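Local coordinates for protein cortical-lytic enzyme (Clostridium perfringens, PDB 5JIP) that probably cleaves the glycan strands of cortical peptidoglycan, acting as a family 25 muramidase during spore germination, at residues L50-K55 with I93-Q98; P110-E115 with V128-R133; V26-L31 with D36-R41; R145-T150 with R198-Q203. All blocks are in the same frame, centred on the assembly; numbering follows the deposited sequence.

Contact 1 (L50-K55 with I93-Q98)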
# COMPACT_ATOMS: atom_id res chain seq x y z
N LEU A 50 -14.51 -9.62 -33.25
CA LEU A 50 -13.54 -8.62 -32.80
C LEU A 50 -13.20 -7.65 -33.94
O LEU A 50 -12.77 -8.06 -35.02
CB LEU A 50 -12.27 -9.32 -32.31
CG LEU A 50 -11.22 -8.48 -31.57
CD1 LEU A 50 -10.44 -7.51 -32.47
CD2 LEU A 50 -11.84 -7.73 -30.44
N ARG A 51 -13.40 -6.36 -33.69
CA ARG A 51 -12.97 -5.32 -34.61
C ARG A 51 -12.10 -4.31 -33.88
O ARG A 51 -12.51 -3.76 -32.86
CB ARG A 51 -14.16 -4.60 -35.23
CG ARG A 51 -14.98 -5.50 -36.13
CD ARG A 51 -16.19 -4.80 -36.67
NE ARG A 51 -16.73 -5.54 -37.81
CZ ARG A 51 -17.71 -5.11 -38.59
NH1 ARG A 51 -18.29 -3.93 -38.35
NH2 ARG A 51 -18.11 -5.87 -39.60
N ILE A 52 -10.94 -3.99 -34.45
CA ILE A 52 -10.16 -2.87 -33.95
C ILE A 52 -10.89 -1.59 -34.30
O ILE A 52 -11.45 -1.45 -35.39
CB ILE A 52 -8.74 -2.88 -34.54
CG1 ILE A 52 -7.90 -1.78 -33.88
CG2 ILE A 52 -8.76 -2.59 -36.03
CD1 ILE A 52 -6.40 -1.91 -34.17
N ASP A 53 -10.94 -0.67 -33.35
CA ASP A 53 -11.53 0.63 -33.62
C ASP A 53 -10.71 1.33 -34.71
O ASP A 53 -9.47 1.30 -34.68
CB ASP A 53 -11.60 1.47 -32.34
CG ASP A 53 -12.11 2.88 -32.58
OD1 ASP A 53 -11.33 3.70 -33.10
OD2 ASP A 53 -13.28 3.17 -32.27
N ASN A 54 -11.39 1.92 -35.69
CA ASN A 54 -10.69 2.41 -36.88
C ASN A 54 -9.92 3.70 -36.68
O ASN A 54 -9.18 4.10 -37.59
CB ASN A 54 -11.69 2.58 -38.02
CG ASN A 54 -12.18 1.25 -38.54
OD1 ASN A 54 -11.37 0.39 -38.90
ND2 ASN A 54 -13.49 1.05 -38.54
N LYS A 55 -10.07 4.38 -35.53
CA LYS A 55 -9.26 5.53 -35.19
C LYS A 55 -8.32 5.27 -34.01
O LYS A 55 -7.47 6.13 -33.72
CB LYS A 55 -10.15 6.74 -34.85
CG LYS A 55 -10.91 7.33 -36.05
CD LYS A 55 -9.97 8.11 -36.92
CE LYS A 55 -10.75 9.02 -37.84
NZ LYS A 55 -9.82 9.77 -38.74
N ILE A 93 -5.53 -7.35 -25.42
CA ILE A 93 -4.10 -7.24 -25.10
C ILE A 93 -3.30 -6.99 -26.36
O ILE A 93 -2.37 -6.18 -26.37
CB ILE A 93 -3.64 -8.52 -24.37
CG1 ILE A 93 -4.20 -8.54 -22.96
CG2 ILE A 93 -2.10 -8.64 -24.35
CD1 ILE A 93 -4.09 -9.89 -22.27
N ASP A 94 -3.61 -7.71 -27.42
CA ASP A 94 -2.94 -7.54 -28.71
C ASP A 94 -3.19 -6.15 -29.27
O ASP A 94 -2.24 -5.44 -29.62
CB ASP A 94 -3.44 -8.66 -29.64
CG ASP A 94 -2.87 -8.59 -31.06
OD1 ASP A 94 -2.04 -7.74 -31.40
OD2 ASP A 94 -3.31 -9.45 -31.87
N VAL A 95 -4.46 -5.71 -29.30
CA VAL A 95 -4.76 -4.39 -29.88
C VAL A 95 -4.10 -3.28 -29.08
O VAL A 95 -3.54 -2.34 -29.65
CB VAL A 95 -6.28 -4.19 -29.99
CG1 VAL A 95 -6.65 -2.77 -30.46
CG2 VAL A 95 -6.85 -5.20 -30.93
N LEU A 96 -4.18 -3.35 -27.75
CA LEU A 96 -3.56 -2.32 -26.92
C LEU A 96 -2.11 -2.10 -27.30
O LEU A 96 -1.66 -0.95 -27.42
CB LEU A 96 -3.65 -2.68 -25.44
CG LEU A 96 -5.03 -2.52 -24.80
CD1 LEU A 96 -5.07 -3.30 -23.49
CD2 LEU A 96 -5.44 -1.07 -24.57
N GLN A 97 -1.36 -3.19 -27.47
CA GLN A 97 0.05 -3.06 -27.83
C GLN A 97 0.22 -2.47 -29.22
O GLN A 97 1.20 -1.75 -29.47
CB GLN A 97 0.74 -4.41 -27.73
CG GLN A 97 0.80 -4.91 -26.32
CD GLN A 97 1.36 -6.30 -26.21
OE1 GLN A 97 2.55 -6.48 -26.00
NE2 GLN A 97 0.49 -7.28 -26.32
N GLN A 98 -0.69 -2.78 -30.14
CA GLN A 98 -0.62 -2.14 -31.45
C GLN A 98 -0.72 -0.63 -31.32
O GLN A 98 -0.06 0.12 -32.05
CB GLN A 98 -1.72 -2.67 -32.37
CG GLN A 98 -1.65 -4.14 -32.67
CD GLN A 98 -2.71 -4.58 -33.67
OE1 GLN A 98 -3.00 -3.85 -34.62
NE2 GLN A 98 -3.27 -5.74 -33.46
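Ile52, on the short strand 51-52, makes a small, partly buried apolar contact with Val95 and Gln98 on helix 83-100, on the outside of the glycosyl hydrolase family 25 barrel. The isoleucine brings its long branch to the helix. With CG1 anti to the backbone N (chi1 -174°) and the chain extended beyond it, CG1 and CD1 both lie against a single methyl group, Val95 CG1. Ile52 CG1 stands 3.8 Å from Val95 CG1, and Ile52 CD1 is equally close to it, so the valine methyl bridges the last bond of the isoleucine. One helical turn further on, the amide of Gln98 reaches the end of the same branch, with Gln98 OE1 3.9 Å from Ile52 CD1. That amide is held by its own helix: Gln98 NE2 donates to Asp94 OD1 at 3.1 Å, nearly straight at 164°, and the acceptor lies close to the amide plane. The bond fixes the rotation of the amide and leaves OE1 turned to the isoleucine methyl.

In the TIM-barrel clan to which this fold belongs, helices pack on the outside of the strands. Here the helix meets the short return strand of a hairpin, 51-52, which pairs antiparallel with barrel strand 38-44 through Arg51 with Gly44 and Asp53 with Ala42. Leu57 of helix 56-66 touches both Ile52 and Gln98, and Phe56 touches Val95. Just past the contact, Asp53 OD1 accepts from Lys55 N at 2.8 Å, a capping bond at the turn into that helix, while Asp53 OD2 takes Glu21 N and the guanidinium NE of Arg41.

Contact 2 (P110-E115 with V128-R133)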
# COMPACT_ATOMS: atom_id res chain seq x y z
N PRO A 110 -6.42 0.06 -18.48
CA PRO A 110 -7.23 -0.57 -19.52
C PRO A 110 -8.62 -0.85 -18.98
O PRO A 110 -8.79 -1.12 -17.79
CB PRO A 110 -6.46 -1.86 -19.83
CG PRO A 110 -5.08 -1.63 -19.31
CD PRO A 110 -5.25 -0.76 -18.11
N VAL A 111 -9.63 -0.75 -19.85
CA VAL A 111 -11.02 -0.82 -19.43
C VAL A 111 -11.76 -1.91 -20.21
O VAL A 111 -11.63 -2.01 -21.44
CB VAL A 111 -11.71 0.55 -19.61
CG1 VAL A 111 -13.22 0.45 -19.57
CG2 VAL A 111 -11.24 1.51 -18.55
N LEU A 112 -12.55 -2.71 -19.47
CA LEU A 112 -13.59 -3.57 -20.04
C LEU A 112 -14.93 -2.86 -19.96
O LEU A 112 -15.41 -2.52 -18.87
CB LEU A 112 -13.64 -4.91 -19.30
CG LEU A 112 -14.67 -5.92 -19.79
CD1 LEU A 112 -14.26 -6.46 -21.14
CD2 LEU A 112 -14.75 -7.04 -18.77
N ASP A 113 -15.53 -2.63 -21.12
CA ASP A 113 -16.77 -1.88 -21.28
C ASP A 113 -17.89 -2.89 -21.47
O ASP A 113 -17.96 -3.56 -22.51
CB ASP A 113 -16.60 -0.94 -22.48
CG ASP A 113 -17.91 -0.31 -22.99
OD1 ASP A 113 -18.99 -0.49 -22.38
OD2 ASP A 113 -17.82 0.40 -24.02
N VAL A 114 -18.76 -3.03 -20.46
CA VAL A 114 -19.81 -4.04 -20.44
C VAL A 114 -21.15 -3.31 -20.45
O VAL A 114 -21.50 -2.60 -19.50
CB VAL A 114 -19.70 -4.97 -19.23
CG1 VAL A 114 -20.83 -6.02 -19.25
CG2 VAL A 114 -18.36 -5.64 -19.20
N GLU A 115 -21.88 -3.48 -21.53
CA GLU A 115 -23.17 -2.83 -21.73
C GLU A 115 -24.19 -3.80 -22.31
O GLU A 115 -25.30 -3.37 -22.64
CB GLU A 115 -23.04 -1.62 -22.68
CG GLU A 115 -22.23 -0.48 -22.13
CD GLU A 115 -21.95 0.56 -23.20
OE1 GLU A 115 -22.92 1.01 -23.86
OE2 GLU A 115 -20.76 0.90 -23.39
N VAL A 128 -21.32 -12.16 -14.47
CA VAL A 128 -20.20 -11.82 -13.61
C VAL A 128 -19.06 -12.82 -13.81
O VAL A 128 -17.89 -12.42 -13.84
CB VAL A 128 -20.66 -11.73 -12.14
CG1 VAL A 128 -19.47 -11.61 -11.20
CG2 VAL A 128 -21.61 -10.53 -11.90
N ASN A 129 -19.35 -14.13 -13.89
CA ASN A 129 -18.30 -15.09 -14.18
C ASN A 129 -17.54 -14.74 -15.47
O ASN A 129 -16.32 -14.92 -15.55
CB ASN A 129 -18.88 -16.50 -14.30
CG ASN A 129 -19.16 -17.12 -12.95
OD1 ASN A 129 -18.85 -16.54 -11.90
ND2 ASN A 129 -19.72 -18.31 -12.97
N TRP A 130 -18.25 -14.27 -16.49
CA TRP A 130 -17.59 -13.92 -17.74
C TRP A 130 -16.65 -12.72 -17.55
O TRP A 130 -15.50 -12.76 -17.98
CB TRP A 130 -18.64 -13.63 -18.82
CG TRP A 130 -18.05 -13.47 -20.16
CD1 TRP A 130 -17.94 -14.43 -21.14
CD2 TRP A 130 -17.46 -12.28 -20.70
NE1 TRP A 130 -17.31 -13.90 -22.24
CE2 TRP A 130 -17.01 -12.58 -22.00
CE3 TRP A 130 -17.26 -10.98 -20.21
CZ2 TRP A 130 -16.39 -11.62 -22.83
CZ3 TRP A 130 -16.65 -10.05 -21.02
CH2 TRP A 130 -16.23 -10.37 -22.32
N ILE A 131 -17.13 -11.67 -16.88
CA ILE A 131 -16.29 -10.52 -16.59
C ILE A 131 -15.08 -10.93 -15.77
O ILE A 131 -13.94 -10.54 -16.05
CB ILE A 131 -17.11 -9.45 -15.86
CG1 ILE A 131 -18.23 -8.98 -16.77
CG2 ILE A 131 -16.20 -8.31 -15.37
CD1 ILE A 131 -19.21 -8.09 -16.05
N ASP A 132 -15.32 -11.72 -14.72
CA ASP A 132 -14.26 -12.15 -13.81
C ASP A 132 -13.20 -12.96 -14.54
O ASP A 132 -12.01 -12.86 -14.25
CB ASP A 132 -14.93 -12.96 -12.69
CG ASP A 132 -14.11 -13.01 -11.42
OD1 ASP A 132 -13.24 -12.15 -11.19
OD2 ASP A 132 -14.37 -13.94 -10.62
N ARG A 133 -13.62 -13.80 -15.50
CA ARG A 133 -12.65 -14.57 -16.27
C ARG A 133 -11.83 -13.66 -17.16
O ARG A 133 -10.61 -13.84 -17.30
CB ARG A 133 -13.38 -15.62 -17.11
CG ARG A 133 -12.49 -16.35 -18.13
CD ARG A 133 -11.40 -17.19 -17.46
NE ARG A 133 -11.98 -18.18 -16.56
CZ ARG A 133 -12.32 -19.42 -16.92
NH1 ARG A 133 -12.85 -20.25 -16.02
NH2 ARG A 133 -12.12 -19.85 -18.16
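Leu112 and Val114 meet Trp130 and Ile131 in a buried patch between segment 110-115, on strand 111-113, and helix 124-142. All the touching across the contact is apolar. Ile131 sits in the middle and uses its two branches on different partners. Its CG2 methyl is 3.9 Å from Leu112 CD2, while its long branch turns to the valine, with Ile131 CD1 4.1 Å from Val114 CG2 and just as near Val114 CG1. The split follows from the first torsion (chi1 -62°), which sets CG1 anti to the carbonyl carbon and CG2 anti to the backbone N. Leu112 CD2 serves a second neighbour as well: it approaches the indole of Trp130 obliquely, 4.2 Å from Trp130 CZ3.

The polar groups face other partners. Trp130 NE1 is hydrogen-bonded to Ser84 OG, which fastens the far edge of the indole to helix 83-100. Asp132, on the outer side of the helix, pairs with Arg135 and with Lys280 of the second subunit. Along segment 110-115, Asp113 and Glu115 alternate with Leu112 and Val114 and send their carboxylates to the other side, where Asp113 OD2 and Glu115 OE2 both hydrogen-bond to N4 of a MES molecule, probably from the crystallisation liquor. This Asp-Val-Glu sequence resembles the D-x-E motif that family 25 muramidases carry in their active site.

Strand, helix and the following strand 147-151 form a beta-alpha-beta unit. The two-sided chemistry of segment 110-115 implies that its apolar side meets the helix through van der Waals contact, while its acidic side is consistent with a ligand pocket.

Contact 3 (V26-L31 with D36-R41)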
# COMPACT_ATOMS: atom_id res chain seq x y z
N VAL A 26 -12.00 15.78 -33.87
CA VAL A 26 -11.27 15.73 -32.61
C VAL A 26 -9.93 16.45 -32.76
O VAL A 26 -9.05 16.01 -33.50
CB VAL A 26 -11.07 14.28 -32.16
CG1 VAL A 26 -10.23 14.23 -30.87
CG2 VAL A 26 -12.43 13.57 -31.97
N ASN A 27 -9.76 17.56 -32.03
CA ASN A 27 -8.50 18.29 -32.04
C ASN A 27 -7.78 18.04 -30.72
O ASN A 27 -8.11 18.64 -29.69
CB ASN A 27 -8.73 19.78 -32.24
CG ASN A 27 -7.45 20.52 -32.42
OD1 ASN A 27 -6.41 20.12 -31.87
ND2 ASN A 27 -7.49 21.58 -33.21
N PHE A 28 -6.78 17.18 -30.76
CA PHE A 28 -6.11 16.76 -29.54
C PHE A 28 -5.26 17.87 -28.96
O PHE A 28 -5.06 17.92 -27.74
CB PHE A 28 -5.27 15.52 -29.80
CG PHE A 28 -6.10 14.28 -29.99
CD1 PHE A 28 -6.66 13.63 -28.89
CD2 PHE A 28 -6.34 13.78 -31.27
CE1 PHE A 28 -7.41 12.49 -29.06
CE2 PHE A 28 -7.10 12.65 -31.45
CZ PHE A 28 -7.64 11.98 -30.34
N LEU A 29 -4.79 18.79 -29.79
CA LEU A 29 -4.05 19.91 -29.23
C LEU A 29 -4.96 20.75 -28.34
O LEU A 29 -4.54 21.27 -27.31
CB LEU A 29 -3.42 20.76 -30.35
CG LEU A 29 -2.46 21.83 -29.87
CD1 LEU A 29 -1.31 21.22 -29.10
CD2 LEU A 29 -1.95 22.64 -31.06
N THR A 30 -6.23 20.89 -28.73
CA THR A 30 -7.17 21.62 -27.89
C THR A 30 -7.49 20.83 -26.63
O THR A 30 -7.54 21.39 -25.53
CB THR A 30 -8.43 21.89 -28.69
OG1 THR A 30 -8.08 22.66 -29.85
CG2 THR A 30 -9.47 22.67 -27.87
N LEU A 31 -7.71 19.52 -26.76
CA LEU A 31 -8.04 18.71 -25.60
C LEU A 31 -6.89 18.66 -24.59
O LEU A 31 -7.12 18.49 -23.39
CB LEU A 31 -8.39 17.30 -26.05
CG LEU A 31 -9.71 17.14 -26.84
CD1 LEU A 31 -9.90 15.70 -27.26
CD2 LEU A 31 -10.89 17.63 -26.01
N ASP A 36 -7.70 16.25 -18.45
CA ASP A 36 -6.65 15.58 -17.67
C ASP A 36 -6.30 14.22 -18.24
O ASP A 36 -5.19 13.72 -18.01
CB ASP A 36 -7.09 15.42 -16.23
CG ASP A 36 -7.33 16.74 -15.54
OD1 ASP A 36 -6.36 17.50 -15.33
OD2 ASP A 36 -8.48 17.02 -15.19
N PHE A 37 -7.22 13.61 -18.97
CA PHE A 37 -7.02 12.28 -19.52
C PHE A 37 -7.98 12.14 -20.69
O PHE A 37 -8.96 12.89 -20.79
CB PHE A 37 -7.30 11.18 -18.47
CG PHE A 37 -8.69 11.25 -17.87
CD1 PHE A 37 -9.80 10.73 -18.55
CD2 PHE A 37 -8.90 11.87 -16.65
CE1 PHE A 37 -11.06 10.82 -18.02
CE2 PHE A 37 -10.17 11.95 -16.11
CZ PHE A 37 -11.26 11.42 -16.80
N ILE A 38 -7.68 11.18 -21.56
CA ILE A 38 -8.59 10.80 -22.64
C ILE A 38 -8.66 9.28 -22.70
O ILE A 38 -7.62 8.60 -22.81
CB ILE A 38 -8.16 11.35 -24.02
CG1 ILE A 38 -8.17 12.87 -24.03
CG2 ILE A 38 -9.06 10.79 -25.12
CD1 ILE A 38 -7.52 13.45 -25.26
N TYR A 39 -9.88 8.74 -22.72
CA TYR A 39 -10.11 7.33 -23.03
C TYR A 39 -10.55 7.14 -24.48
O TYR A 39 -11.30 7.95 -25.02
CB TYR A 39 -11.17 6.73 -22.10
CG TYR A 39 -10.54 6.01 -20.92
CD1 TYR A 39 -9.90 4.78 -21.08
CD2 TYR A 39 -10.56 6.57 -19.66
CE1 TYR A 39 -9.33 4.13 -20.00
CE2 TYR A 39 -9.96 5.93 -18.58
CZ TYR A 39 -9.35 4.73 -18.74
OH TYR A 39 -8.77 4.16 -17.63
N LEU A 40 -10.02 6.08 -25.11
CA LEU A 40 -10.30 5.71 -26.49
C LEU A 40 -10.84 4.29 -26.54
O LEU A 40 -10.42 3.42 -25.77
CB LEU A 40 -9.03 5.74 -27.36
CG LEU A 40 -8.14 6.99 -27.25
CD1 LEU A 40 -6.81 6.74 -27.98
CD2 LEU A 40 -8.89 8.20 -27.78
N ARG A 41 -11.75 4.03 -27.47
CA ARG A 41 -12.04 2.64 -27.81
C ARG A 41 -10.85 2.04 -28.54
O ARG A 41 -10.40 2.56 -29.57
CB ARG A 41 -13.30 2.51 -28.67
CG ARG A 41 -13.65 1.03 -28.94
CD ARG A 41 -15.05 0.85 -29.55
NE ARG A 41 -15.10 1.26 -30.95
CZ ARG A 41 -16.10 0.97 -31.78
NH1 ARG A 41 -17.15 0.30 -31.32
NH2 ARG A 41 -16.04 1.35 -33.05
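Ile38 on strand 38-44 points its CD1 methyl into the angle between Phe28 and Leu31 of helix 28-34. The phenyl ring is met at its edge, not over a face: Ile38 CD1 lies near the ring plane, 3.7 Å from Phe28 CD1 and 3.9 Å from Phe28 CE1. Leu31 comes across the isoleucine at about a right angle, and its CD1 is 3.8 Å from Ile38 CD1, with Leu31 CB scarcely further off. The isoleucine reaches both because CG1 stands anti to the carbonyl carbon (chi1 -63°) and the chain runs straight on from there, making CD1 the sole atom in close touch with the helix. Val26 CG1 lies over one face of the Phe28 ring, 3.4 Å above the plane and displaced toward the rim.

The pair closes the second half of a beta-alpha-beta unit made of strand 15-19, helix 28-34 and strand 38-44, a repeat found throughout TIM-type barrels. Leu19 of the first strand touches Phe28 and Ile38 alike, and Phe59 of helix 56-66 meets the Phe28 ring edge-to-face. The helix starts directly before these contacts. Asn27 is its N-cap, with Asn27 OD1 accepting from Thr30 N at 3.2 Å; the N-H comes from well above the carbonyl plane (64°). A second bond to the same oxygen, from Leu29 N, is weak.

Contact 4 (R145-T150 with R198-Q203)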
# COMPACT_ATOMS: atom_id res chain seq x y z
N ARG A 145 -3.75 -3.73 -13.78
CA ARG A 145 -5.13 -3.69 -13.32
C ARG A 145 -6.11 -3.31 -14.43
O ARG A 145 -5.87 -2.38 -15.22
CB ARG A 145 -5.31 -2.69 -12.19
CG ARG A 145 -4.54 -2.94 -10.92
CD ARG A 145 -4.87 -4.28 -10.27
NE ARG A 145 -6.28 -4.62 -10.19
CZ ARG A 145 -7.12 -4.25 -9.23
NH1 ARG A 145 -6.72 -3.43 -8.27
NH2 ARG A 145 -8.38 -4.68 -9.23
N LEU A 146 -7.23 -4.01 -14.46
CA LEU A 146 -8.33 -3.77 -15.38
C LEU A 146 -9.46 -3.02 -14.68
O LEU A 146 -9.95 -3.47 -13.64
CB LEU A 146 -8.84 -5.12 -15.92
CG LEU A 146 -9.98 -5.06 -16.93
CD1 LEU A 146 -9.50 -4.43 -18.23
CD2 LEU A 146 -10.55 -6.45 -17.17
N MET A 147 -9.88 -1.90 -15.26
CA MET A 147 -11.05 -1.16 -14.78
C MET A 147 -12.30 -1.61 -15.52
O MET A 147 -12.23 -1.94 -16.71
CB MET A 147 -10.84 0.36 -14.94
CG MET A 147 -12.07 1.20 -14.58
SD MET A 147 -11.69 2.86 -13.97
CE MET A 147 -11.09 3.63 -15.46
N LEU A 148 -13.42 -1.69 -14.79
CA LEU A 148 -14.72 -2.04 -15.36
C LEU A 148 -15.55 -0.79 -15.60
O LEU A 148 -15.71 0.05 -14.70
CB LEU A 148 -15.50 -2.98 -14.43
CG LEU A 148 -16.89 -3.39 -14.96
CD1 LEU A 148 -16.72 -4.26 -16.14
CD2 LEU A 148 -17.69 -4.08 -13.85
N TYR A 149 -16.03 -0.63 -16.83
CA TYR A 149 -17.03 0.37 -17.16
C TYR A 149 -18.39 -0.30 -17.32
O TYR A 149 -18.52 -1.29 -18.05
CB TYR A 149 -16.70 1.12 -18.45
CG TYR A 149 -17.87 1.96 -18.93
CD1 TYR A 149 -18.92 1.39 -19.64
CD2 TYR A 149 -17.90 3.33 -18.72
CE1 TYR A 149 -19.99 2.13 -20.07
CE2 TYR A 149 -18.99 4.11 -19.20
CZ TYR A 149 -20.03 3.48 -19.87
OH TYR A 149 -21.10 4.19 -20.34
N THR A 150 -19.40 0.27 -16.67
CA THR A 150 -20.77 -0.16 -16.88
C THR A 150 -21.67 0.94 -16.37
O THR A 150 -21.23 1.85 -15.68
CB THR A 150 -21.04 -1.51 -16.18
OG1 THR A 150 -22.29 -2.04 -16.63
CG2 THR A 150 -21.10 -1.36 -14.72
N ARG A 198 -16.23 2.76 -3.70
CA ARG A 198 -16.07 4.03 -4.39
C ARG A 198 -16.12 3.81 -5.89
O ARG A 198 -15.78 2.72 -6.38
CB ARG A 198 -14.72 4.69 -4.07
CG ARG A 198 -14.56 5.16 -2.67
CD ARG A 198 -13.13 5.63 -2.44
NE ARG A 198 -12.72 6.69 -3.36
CZ ARG A 198 -13.14 7.96 -3.29
NH1 ARG A 198 -14.02 8.33 -2.36
NH2 ARG A 198 -12.69 8.85 -4.17
N TRP A 199 -16.51 4.85 -6.62
CA TRP A 199 -16.23 4.92 -8.04
C TRP A 199 -14.88 5.58 -8.27
O TRP A 199 -14.45 6.48 -7.54
CB TRP A 199 -17.31 5.65 -8.84
CG TRP A 199 -17.73 7.05 -8.45
CD1 TRP A 199 -18.84 7.40 -7.75
CD2 TRP A 199 -17.12 8.28 -8.86
NE1 TRP A 199 -18.93 8.77 -7.64
CE2 TRP A 199 -17.88 9.33 -8.32
CE3 TRP A 199 -15.97 8.59 -9.57
CZ2 TRP A 199 -17.55 10.65 -8.50
CZ3 TRP A 199 -15.64 9.91 -9.74
CH2 TRP A 199 -16.41 10.93 -9.21
N THR A 200 -14.18 5.07 -9.28
CA THR A 200 -12.94 5.67 -9.72
C THR A 200 -13.20 6.75 -10.77
O THR A 200 -12.55 7.81 -10.74
CB THR A 200 -12.04 4.55 -10.28
OG1 THR A 200 -11.73 3.66 -9.20
CG2 THR A 200 -10.80 5.09 -10.90
N MET A 201 -14.12 6.50 -11.71
CA MET A 201 -14.58 7.51 -12.66
C MET A 201 -16.09 7.44 -12.77
O MET A 201 -16.71 6.41 -12.51
CB MET A 201 -13.95 7.32 -14.03
CG MET A 201 -12.46 7.58 -14.06
SD MET A 201 -11.71 7.43 -15.72
CE MET A 201 -13.02 7.84 -16.83
N TRP A 202 -16.67 8.57 -13.13
CA TRP A 202 -18.12 8.73 -13.29
C TRP A 202 -18.37 9.40 -14.64
O TRP A 202 -17.97 10.55 -14.85
CB TRP A 202 -18.70 9.55 -12.15
CG TRP A 202 -20.11 10.03 -12.31
CD1 TRP A 202 -21.09 9.51 -13.10
CD2 TRP A 202 -20.70 11.17 -11.66
NE1 TRP A 202 -22.26 10.24 -12.97
CE2 TRP A 202 -22.03 11.28 -12.10
CE3 TRP A 202 -20.22 12.10 -10.74
CZ2 TRP A 202 -22.88 12.28 -11.64
CZ3 TRP A 202 -21.06 13.10 -10.30
CH2 TRP A 202 -22.38 13.17 -10.74
N GLN A 203 -18.99 8.65 -15.56
CA GLN A 203 -19.44 9.19 -16.84
C GLN A 203 -20.80 9.83 -16.59
O GLN A 203 -21.78 9.12 -16.34
CB GLN A 203 -19.54 8.10 -17.89
CG GLN A 203 -19.70 8.63 -19.30
CD GLN A 203 -19.87 7.50 -20.26
OE1 GLN A 203 -20.89 6.82 -20.27
NE2 GLN A 203 -18.84 7.26 -21.08
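Met147 of strand 147-151 reaches Thr200 and Met201, and two residues along Tyr149 reaches Gln203, so that side chains span the interior between strands that are not neighbours in the sheet. Strand 175-178 runs between them. From CB, the Met147 chain leaves with CG anti to the backbone N (chi1 175°), flanked by Val111 of one adjacent strand and Trp176 of the other. At the sulfur it reaches segment 198-203: Met147 SD lies 3.9 Å from Thr200 CG2 and 4.1 Å from Thr200 CB. There the chain bends (chi3 70°), which swings the terminal methyl off the threonine and onto a second sulfur, with Met147 CE 3.9 Å from Met201 SD. The two methionines cross at about a right angle.

The other link is polar. Gln203 OE1 approaches the edge of the Tyr149 ring in its plane, at the hydroxyl, and the amide is turned 61° from the ring. Tyr149 OH donates to Gln203 OE1 over 2.6 Å, although the hydroxyl is crowded in the model and its exact place is doubtful. The same oxygen receives Tyr180 OH. Gln203 NE2, in turn, bonds to Asp18 OD1 and to O1 of the bound MES. Trp176 meets the Tyr149 ring edge-to-face.

This is the inside of a TIM-type barrel, where the methionines and the threonine methyl meet at one level, among aromatic side chains, and a hydrogen-bonded network lies at another. The chemistry implies that Gln203, bonded at both OE1 and NE2, probably has little freedom to flip its amide and turns an N-H toward the site where MES lies.

In the fold
From the N terminus the four contacts follow in series, each closing before the next opens, with none nesting or crossing. Contact 3 closes the tightest loop, within one beta-alpha-beta unit. Contact 1 then joins the hairpin strand to the third helix of the barrel, 38 residues on. Contact 2 fixes the next helix to the strand before it, and Leu96 of contact 1 packs on its Pro110. Contact 4, the longest step at 48 residues, opens on the adjoining strand, where Leu112 O probably accepts from Tyr149 N. Tyr39 of contact 3 touches Val111, Met147 and Met201, so the inner side chains of early and late strands meet within one barrel.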